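Local structure of MEM-A1 (Soil metagenome, 6E0S) at residues S114-G117 / E118-L121; A240-L243 / W244-Q247. The protein probably hydrolyses beta-lactam antibiotics, as a zinc-containing metallo-beta-lactamase of subclass B3. All coordinates share one frame; numbering follows the deposited sequence.

Interaction 1. Residues S114-G117 / E118-L121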
loop_
_atom_site.group_PDB
_atom_site.type_symbol
_atom_site.label_atom_id
_atom_site.label_comp_id
_atom_site.label_asym_id
_atom_site.label_seq_id
_atom_site.Cartn_x
_atom_site.Cartn_y
_atom_site.Cartn_z
ATOM N N SER A 114 -5.594 0.675 9.577
ATOM C CA SER A 114 -7.009 0.630 9.919
ATOM C C SER A 114 -7.240 -0.145 11.215
ATOM O O SER A 114 -6.376 -0.880 11.714
ATOM C CB SER A 114 -7.814 -0.049 8.808
ATOM O OG SER A 114 -7.352 -1.387 8.666
ATOM N N VAL A 115 -8.462 -0.027 11.744
ATOM C CA VAL A 115 -8.791 -0.769 12.957
ATOM C C VAL A 115 -8.591 -2.267 12.742
ATOM O O VAL A 115 -7.969 -2.957 13.562
ATOM C CB VAL A 115 -10.226 -0.445 13.400
ATOM C CG1 VAL A 115 -10.633 -1.300 14.583
ATOM C CG2 VAL A 115 -10.325 1.023 13.749
ATOM N N GLN A 116 -9.088 -2.796 11.627
ATOM C CA GLN A 116 -8.926 -4.228 11.391
ATOM C C GLN A 116 -7.473 -4.587 11.104
ATOM O O GLN A 116 -6.979 -5.625 11.567
ATOM C CB GLN A 116 -9.823 -4.680 10.231
ATOM C CG GLN A 116 -11.322 -4.741 10.606
ATOM C CD GLN A 116 -11.582 -5.687 11.766
ATOM O OE1 GLN A 116 -12.242 -5.321 12.741
ATOM N NE2 GLN A 116 -11.033 -6.898 11.686
ATOM N N GLY A 117 -6.790 -3.773 10.308
ATOM C CA GLY A 117 -5.397 -4.064 9.993
ATOM C C GLY A 117 -4.503 -4.003 11.216
ATOM O O GLY A 117 -3.587 -4.826 11.375
ATOM N N GLU A 118 -4.763 -3.032 12.097
ATOM C CA GLU A 118 -3.953 -2.863 13.295
ATOM C C GLU A 118 -3.959 -4.125 14.147
ATOM O O GLU A 118 -2.946 -4.461 14.763
ATOM C CB GLU A 118 -4.454 -1.657 14.102
ATOM C CG GLU A 118 -3.462 -1.180 15.165
ATOM C CD GLU A 118 -3.616 -1.909 16.483
ATOM O OE1 GLU A 118 -4.660 -2.557 16.677
ATOM O OE2 GLU A 118 -2.688 -1.852 17.326
ATOM N N LYS A 119 -5.098 -4.832 14.189
ATOM C CA LYS A 119 -5.194 -6.025 15.030
ATOM C C LYS A 119 -4.238 -7.101 14.564
ATOM O O LYS A 119 -3.575 -7.747 15.386
ATOM C CB LYS A 119 -6.617 -6.572 15.031
ATOM C CG LYS A 119 -7.568 -5.726 15.827
ATOM C CD LYS A 119 -8.926 -6.378 15.926
ATOM C CE LYS A 119 -9.685 -6.239 14.627
ATOM N NZ LYS A 119 -11.143 -5.994 14.896
ATOM N N VAL A 120 -4.160 -7.308 13.251
ATOM C CA VAL A 120 -3.226 -8.286 12.700
ATOM C C VAL A 120 -1.789 -7.832 12.891
ATOM O O VAL A 120 -0.904 -8.646 13.183
ATOM C CB VAL A 120 -3.533 -8.543 11.213
ATOM C CG1 VAL A 120 -2.446 -9.448 10.570
ATOM C CG2 VAL A 120 -4.880 -9.204 11.089
ATOM N N LEU A 121 -1.506 -6.548 12.665
ATOM C CA LEU A 121 -0.125 -6.107 12.819
ATOM C C LEU A 121 0.352 -6.325 14.240
ATOM O O LEU A 121 1.493 -6.739 14.470
ATOM C CB LEU A 121 0.021 -4.630 12.434
ATOM C CG LEU A 121 -0.316 -4.296 10.979
ATOM C CD1 LEU A 121 0.129 -2.896 10.634
ATOM C CD2 LEU A 121 0.287 -5.314 10.011
HETATM O O HOH W 1 -7.402 -2.081 16.094
#

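Interaction 2. Residues A240-L243 / W244-Q247. With PO4 (phosphate ion), chain D.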
loop_
_atom_site.group_PDB
_atom_site.type_symbol
_atom_site.label_atom_id
_atom_site.label_comp_id
_atom_site.label_asym_id
_atom_site.label_seq_id
_atom_site.Cartn_x
_atom_site.Cartn_y
_atom_site.Cartn_z
ATOM N N ALA A 240 1.249 -3.464 -11.007
ATOM C CA ALA A 240 -0.187 -3.522 -11.250
ATOM C C ALA A 240 -0.775 -2.144 -11.545
ATOM O O ALA A 240 -1.859 -2.059 -12.134
ATOM C CB ALA A 240 -0.917 -4.172 -10.064
ATOM N N GLY A 241 -0.084 -1.077 -11.185
ATOM C CA GLY A 241 -0.506 0.265 -11.581
ATOM C C GLY A 241 0.439 0.885 -12.602
ATOM O O GLY A 241 0.536 2.118 -12.711
ATOM N N ASP A 242 1.147 0.028 -13.352
ATOM C CA ASP A 242 1.991 0.437 -14.477
ATOM C C ASP A 242 3.100 1.384 -14.057
ATOM O O ASP A 242 3.480 2.279 -14.827
ATOM C CB ASP A 242 1.174 1.109 -15.595
ATOM C CG ASP A 242 0.236 0.161 -16.328
ATOM O OD1 ASP A 242 0.376 -1.083 -16.261
ATOM O OD2 ASP A 242 -0.667 0.693 -17.008
ATOM N N LEU A 243 3.612 1.242 -12.832
ATOM C CA LEU A 243 4.643 2.167 -12.370
ATOM C C LEU A 243 5.886 2.112 -13.256
ATOM O O LEU A 243 6.485 3.155 -13.557
ATOM C CB LEU A 243 5.023 1.873 -10.923
ATOM C CG LEU A 243 5.992 2.888 -10.323
ATOM C CD1 LEU A 243 5.421 4.325 -10.329
ATOM C CD2 LEU A 243 6.325 2.422 -8.888
ATOM N N TRP A 244 6.292 0.916 -13.687
ATOM C CA TRP A 244 7.544 0.827 -14.440
ATOM C C TRP A 244 7.377 1.368 -15.854
ATOM O O TRP A 244 8.312 1.966 -16.402
ATOM C CB TRP A 244 8.069 -0.611 -14.437
ATOM C CG TRP A 244 8.169 -1.142 -13.031
ATOM C CD1 TRP A 244 7.614 -2.299 -12.533
ATOM C CD2 TRP A 244 8.859 -0.519 -11.934
ATOM N NE1 TRP A 244 7.915 -2.417 -11.182
ATOM C CE2 TRP A 244 8.672 -1.339 -10.798
ATOM C CE3 TRP A 244 9.608 0.666 -11.804
ATOM C CZ2 TRP A 244 9.204 -1.011 -9.538
ATOM C CZ3 TRP A 244 10.143 0.990 -10.567
ATOM C CH2 TRP A 244 9.939 0.155 -9.445
ATOM N N ARG A 245 6.192 1.219 -16.443
ATOM C CA ARG A 245 5.959 1.849 -17.739
ATOM C C ARG A 245 6.092 3.367 -17.639
ATOM O O ARG A 245 6.704 4.003 -18.502
ATOM C CB ARG A 245 4.583 1.465 -18.296
ATOM C CG ARG A 245 4.267 2.212 -19.579
ATOM C CD ARG A 245 2.902 1.883 -20.165
ATOM N NE ARG A 245 1.782 2.154 -19.258
ATOM C CZ ARG A 245 1.338 3.370 -18.912
ATOM N NH1 ARG A 245 1.912 4.474 -19.378
ATOM N NH2 ARG A 245 0.309 3.484 -18.081
ATOM N N ARG A 246 5.553 3.959 -16.575
ATOM C CA ARG A 246 5.640 5.410 -16.426
ATOM C C ARG A 246 7.055 5.843 -16.052
ATOM O O ARG A 246 7.574 6.826 -16.589
ATOM C CB ARG A 246 4.649 5.891 -15.367
ATOM C CG ARG A 246 3.187 5.794 -15.782
ATOM C CD ARG A 246 2.271 6.460 -14.724
ATOM N NE ARG A 246 1.826 5.464 -13.756
ATOM C CZ ARG A 246 1.971 5.561 -12.438
ATOM N NH1 ARG A 246 2.528 6.646 -11.876
ATOM N NH2 ARG A 246 1.551 4.550 -11.680
ATOM N N GLN A 247 7.689 5.127 -15.108
ATOM C CA GLN A 247 9.032 5.507 -14.674
ATOM C C GLN A 247 10.022 5.428 -15.814
ATOM O O GLN A 247 11.036 6.137 -15.808
ATOM C CB GLN A 247 9.505 4.599 -13.538
ATOM C CG GLN A 247 10.786 5.083 -12.801
ATOM C CD GLN A 247 12.074 4.589 -13.406
ATOM O OE1 GLN A 247 12.144 3.501 -13.985
ATOM N NE2 GLN A 247 13.111 5.415 -13.314
HETATM P P PO4 D . 4.747 -2.324 -15.739
HETATM O O1 PO4 D . 3.304 -2.591 -16.161
HETATM O O2 PO4 D . 4.848 -0.964 -15.113
HETATM O O3 PO4 D . 5.151 -3.399 -14.745
HETATM O O4 PO4 D . 5.643 -2.369 -16.965
#

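Interaction 1. Residues S114-G117 / E118-L121
The capped first turn of helix 115-123 is opened by Ser114, whose O accepts from Glu118 N at 2.7 Å. Ser114 stands at the N-cap: its OG takes Gly117 N at 3.0 Å (N-H...O 154°), supplying the acceptor that a first-turn amide lacks, and it also hydrogen-bonds Gly172 O. One buried hydroxyl thus serves the helix start and a neighbouring loop. A turn later Leu121 N reaches Gly117 O at 3.0 Å, whereas Lys119 N divides itself weakly between Val115 O and Gln116 O. A water gives a firmer bond to Val115 O, at 2.7 Å, and links it to Glu118 OE1 in one of that side chain's two conformers. On the outer surface Gln116 and Lys119 run alongside each other in the same direction. With CG beside its own backbone N (chi1 -73°) and bends at chi3 and chi4, the lysine places NZ near Gln116 OE1. NZ meets that oxygen from above the amide carbonyl plane, though the modelled separation of 2.5 Å is doubtfully short. Such a serine-capped helix, following strand 110-114 and leading on to strand 145-148, belongs to the beta-alpha-beta unit of the metallo-beta-lactamase fold.

Interaction 2. Residues A240-L243 / W244-Q247
Over one face of the Trp244 indole sits Leu243 CD2, 4.3 Å above the ring plane and offset toward its rim; at the ring edge, phosphate O3 approaches CD1 at 3.5 Å. Arg43 adds a cation-pi contact to the same ring, and Tyr39 meets it edge-to-face. The Arg246 guanidinium, in the modelled one of two conformers, has Leu243 CA over one face and Gly241 O at its edge. Arg246 NH2 bonds Gly241 O at 2.8 Å almost within the guanidinium plane, although the nitrogen is tilted 31° from the Gly241 carbonyl plane; NH2 also bonds Leu233 O, and NH1 bonds Phe258 O, tying this buried group to the surrounding chain. The third flat group, that of Arg245, receives Asp242 OD2 at its edge. Arg245 NH2 forms a 3.1 Å salt bridge with Asp242 OD2 from its anti side, somewhat out of the carboxylate plane, which is turned 76° from the guanidinium. A bend at chi3 (58°) folds the arginine back to this meeting. Asp242 occupies the N-cap position of helix 243-247, yet its side chain makes no capping bond. Instead O2 of a phosphate, probably from the crystallisation liquor, accepts from Arg245 N at 2.9 Å and, weakly, from Trp244 N, an anion held by the amides of a helix N-terminus. The first helical turn closes through Arg246 N to Asp242 O and Gln247 N to Leu243 O, the latter 2.8 Å long.

Both contacts are helix beginnings, yet they lie on opposite sides of the chain's centre, with nearest atoms about 20 Å apart, and hold different elements. Interaction 1 starts the helix between strands 110-114 and 145-148 of the seven-stranded sheet; interaction 2 starts the short helix that follows strand 232-235 of the five-stranded one. Each is partly buried. In 114-121 a first-turn amide is capped by a buried serine hydroxyl, and polar side chains run side by side along the outer surface. In 240-247 no side chain caps the helix, a phosphate probably from the crystallisation liquor sits at its amides, and charge is prominent: one arginine pairs with a carboxylate at the surface, another is buried among backbone carbonyls.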